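Local atomic coordinates of TT1561 protein (Thermus thermophilus, PDB entry 1UF3), a protein that is of unknown function but belongs to the calcineurin-like metallophosphoesterase superfamily, binds calcium ions and is probably a phosphoesterase. Residues L182-A187 / S199-P204. Numbering follows the deposited sequence.
Sequences LLVLVA and SWVVVP
The indole of W200 meets L183 CD1 obliquely, CE3 standing 3.8 Å from that methyl, while CG2 of V202, two residues along the same strand, lies 3.4 Å above the indole plane, over its centre; the ring of H193 meets the indole nearly perpendicularly. The broad apolar surface of W200 suits this buried sheet face. V202 is compact enough to serve two leucines: CG2 lies 3.7 Å from L183 CD1, and CB faces L185 CD2. L215 of strand 211-216 touches all four, packing the two sheets of the metallophosphoesterase fold together. Beta-branched V184 and V201 pair on the opposite face, CB to CG2 at 4.0 Å. The parallel strands are joined by alternating bonds: W200 N to L182 O, V184 N to W200 O, V202 N to V184 O (2.8 Å, almost straight at 177°) and V186 N to V202 O. P204 has no N-H to give V186 O; its CD lies 3.1 Å from that oxygen instead, and its ring reaches L185 CD2. An alanine at P204 lacks CG and CD, and would probably leave a gap beside L185 CD2 and V186 O. Four backbone bonds thus fix the register, while apolar side chains on both faces keep the pairing buried.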
ATOM      1  N   LEU A 182     -24.780 -14.067  10.031  1.00 17.52           N
ATOM      2  CA  LEU A 182     -23.970 -13.260  10.891  1.00 19.93           C
ATOM      3  C   LEU A 182     -24.491 -11.830  10.949  1.00 20.57           C
ATOM      4  O   LEU A 182     -24.519 -11.216  12.016  1.00 22.57           O
ATOM      5  CB  LEU A 182     -22.550 -13.245  10.368  1.00 20.42           C
ATOM      6  CG  LEU A 182     -21.617 -12.344  11.147  1.00 24.28           C
ATOM      7  CD1 LEU A 182     -21.350 -13.011  12.477  1.00 27.85           C
ATOM      8  CD2 LEU A 182     -20.301 -12.147  10.375  1.00 28.76           C
ATOM      9  N   LEU A 183     -24.856 -11.287   9.789  1.00 19.04           N
ATOM     10  CA  LEU A 183     -25.386  -9.929   9.698  1.00 18.89           C
ATOM     11  C   LEU A 183     -26.602  -9.935   8.783  1.00 19.98           C
ATOM     12  O   LEU A 183     -26.664 -10.683   7.808  1.00 19.66           O
ATOM     13  CB  LEU A 183     -24.333  -8.952   9.159  1.00 17.49           C
ATOM     14  CG  LEU A 183     -24.838  -7.635   8.535  1.00 17.54           C
ATOM     15  CD1 LEU A 183     -25.437  -6.709   9.627  1.00 18.60           C
ATOM     16  CD2 LEU A 183     -23.699  -6.940   7.816  1.00 16.11           C
ATOM     17  N   VAL A 184     -27.594  -9.128   9.140  1.00 21.31           N
ATOM     18  CA  VAL A 184     -28.809  -8.992   8.352  1.00 19.94           C
ATOM     19  C   VAL A 184     -29.025  -7.487   8.247  1.00 20.78           C
ATOM     20  O   VAL A 184     -29.095  -6.779   9.270  1.00 20.94           O
ATOM     21  CB  VAL A 184     -30.044  -9.620   9.057  1.00 21.84           C
ATOM     22  CG1 VAL A 184     -31.312  -9.444   8.175  1.00 19.29           C
ATOM     23  CG2 VAL A 184     -29.808 -11.091   9.315  1.00 19.14           C
ATOM     24  N   LEU A 185     -29.078  -6.981   7.025  1.00 18.31           N
ATOM     25  CA  LEU A 185     -29.318  -5.554   6.820  1.00 20.22           C
ATOM     26  C   LEU A 185     -30.752  -5.384   6.288  1.00 19.71           C
ATOM     27  O   LEU A 185     -31.174  -6.108   5.378  1.00 18.24           O
ATOM     28  CB  LEU A 185     -28.311  -4.980   5.809  1.00 21.97           C
ATOM     29  CG  LEU A 185     -26.934  -4.570   6.352  1.00 24.38           C
ATOM     30  CD1 LEU A 185     -25.973  -4.288   5.203  1.00 26.06           C
ATOM     31  CD2 LEU A 185     -27.080  -3.317   7.211  1.00 27.75           C
ATOM     32  N   VAL A 186     -31.514  -4.454   6.855  1.00 20.23           N
ATOM     33  CA  VAL A 186     -32.889  -4.246   6.366  1.00 19.42           C
ATOM     34  C   VAL A 186     -33.177  -2.762   6.158  1.00 19.34           C
ATOM     35  O   VAL A 186     -32.502  -1.894   6.700  1.00 19.52           O
ATOM     36  CB  VAL A 186     -33.965  -4.845   7.347  1.00 21.59           C
ATOM     37  CG1 VAL A 186     -33.825  -6.355   7.437  1.00 20.26           C
ATOM     38  CG2 VAL A 186     -33.836  -4.196   8.731  1.00 19.67           C
ATOM     39  N   ALA A 187     -34.175  -2.471   5.345  1.00 21.48           N
ATOM     40  CA  ALA A 187     -34.551  -1.087   5.087  1.00 24.41           C
ATOM     41  C   ALA A 187     -35.236  -0.469   6.309  1.00 24.91           C
ATOM     42  O   ALA A 187     -35.918  -1.151   7.063  1.00 25.14           O
ATOM     43  CB  ALA A 187     -35.503  -1.022   3.881  1.00 22.13           C
ATOM     44  N   SER A 199     -27.831 -13.734  15.290  1.00 25.09           N
ATOM     45  CA  SER A 199     -27.756 -12.818  14.136  1.00 21.98           C
ATOM     46  C   SER A 199     -27.837 -11.344  14.502  1.00 21.04           C
ATOM     47  O   SER A 199     -28.707 -10.943  15.264  1.00 20.49           O
ATOM     48  CB  SER A 199     -28.888 -13.095  13.140  1.00 20.19           C
ATOM     49  OG  SER A 199     -29.011 -14.464  12.795  1.00 20.84           O
ATOM     50  N   TRP A 200     -26.932 -10.542  13.948  1.00 20.02           N
ATOM     51  CA  TRP A 200     -26.903  -9.104  14.171  1.00 19.33           C
ATOM     52  C   TRP A 200     -27.792  -8.462  13.091  1.00 20.79           C
ATOM     53  O   TRP A 200     -27.486  -8.526  11.897  1.00 21.37           O
ATOM     54  CB  TRP A 200     -25.470  -8.587  14.053  1.00 18.34           C
ATOM     55  CG  TRP A 200     -25.277  -7.108  14.331  1.00 18.31           C
ATOM     56  CD1 TRP A 200     -25.943  -6.350  15.259  1.00 17.41           C
ATOM     57  CD2 TRP A 200     -24.281  -6.242  13.756  1.00 19.25           C
ATOM     58  NE1 TRP A 200     -25.423  -5.087  15.303  1.00 20.13           N
ATOM     59  CE2 TRP A 200     -24.401  -4.988  14.394  1.00 18.49           C
ATOM     60  CE3 TRP A 200     -23.295  -6.410  12.773  1.00 20.61           C
ATOM     61  CZ2 TRP A 200     -23.579  -3.910  14.086  1.00 19.80           C
ATOM     62  CZ3 TRP A 200     -22.457  -5.320  12.463  1.00 18.31           C
ATOM     63  CH2 TRP A 200     -22.607  -4.093  13.117  1.00 21.85           C
ATOM     64  N   VAL A 201     -28.908  -7.873  13.503  1.00 21.29           N
ATOM     65  CA  VAL A 201     -29.819  -7.232  12.555  1.00 20.82           C
ATOM     66  C   VAL A 201     -29.644  -5.731  12.637  1.00 21.42           C
ATOM     67  O   VAL A 201     -29.813  -5.115  13.702  1.00 21.61           O
ATOM     68  CB  VAL A 201     -31.274  -7.588  12.835  1.00 21.28           C
ATOM     69  CG1 VAL A 201     -32.187  -6.902  11.811  1.00 21.51           C
ATOM     70  CG2 VAL A 201     -31.448  -9.078  12.793  1.00 20.57           C
ATOM     71  N   VAL A 202     -29.303  -5.150  11.497  1.00 20.89           N
ATOM     72  CA  VAL A 202     -29.040  -3.730  11.391  1.00 20.99           C
ATOM     73  C   VAL A 202     -29.968  -2.982  10.438  1.00 23.22           C
ATOM     74  O   VAL A 202     -30.252  -3.440   9.324  1.00 24.03           O
ATOM     75  CB  VAL A 202     -27.576  -3.472  10.906  1.00 21.11           C
ATOM     76  CG1 VAL A 202     -27.344  -1.962  10.701  1.00 19.61           C
ATOM     77  CG2 VAL A 202     -26.559  -4.067  11.923  1.00 20.44           C
ATOM     78  N   VAL A 203     -30.445  -1.837  10.913  1.00 21.78           N
ATOM     79  CA  VAL A 203     -31.276  -0.927  10.134  1.00 22.70           C
ATOM     80  C   VAL A 203     -30.227   0.156   9.950  1.00 21.29           C
ATOM     81  O   VAL A 203     -29.932   0.924  10.865  1.00 22.60           O
ATOM     82  CB  VAL A 203     -32.495  -0.428  10.969  1.00 23.13           C
ATOM     83  CG1 VAL A 203     -33.181   0.713  10.267  1.00 23.24           C
ATOM     84  CG2 VAL A 203     -33.477  -1.579  11.173  1.00 22.15           C
ATOM     85  N   PRO A 204     -29.601   0.197   8.770  1.00 22.06           N
ATOM     86  CA  PRO A 204     -28.561   1.186   8.509  1.00 21.66           C
ATOM     87  C   PRO A 204     -28.999   2.624   8.369  1.00 22.92           C
ATOM     88  O   PRO A 204     -28.181   3.528   8.471  1.00 21.20           O
ATOM     89  CB  PRO A 204     -27.902   0.647   7.245  1.00 23.42           C
ATOM     90  CG  PRO A 204     -29.050   0.054   6.515  1.00 23.54           C
ATOM     91  CD  PRO A 204     -29.770  -0.706   7.617  1.00 23.34           C
TER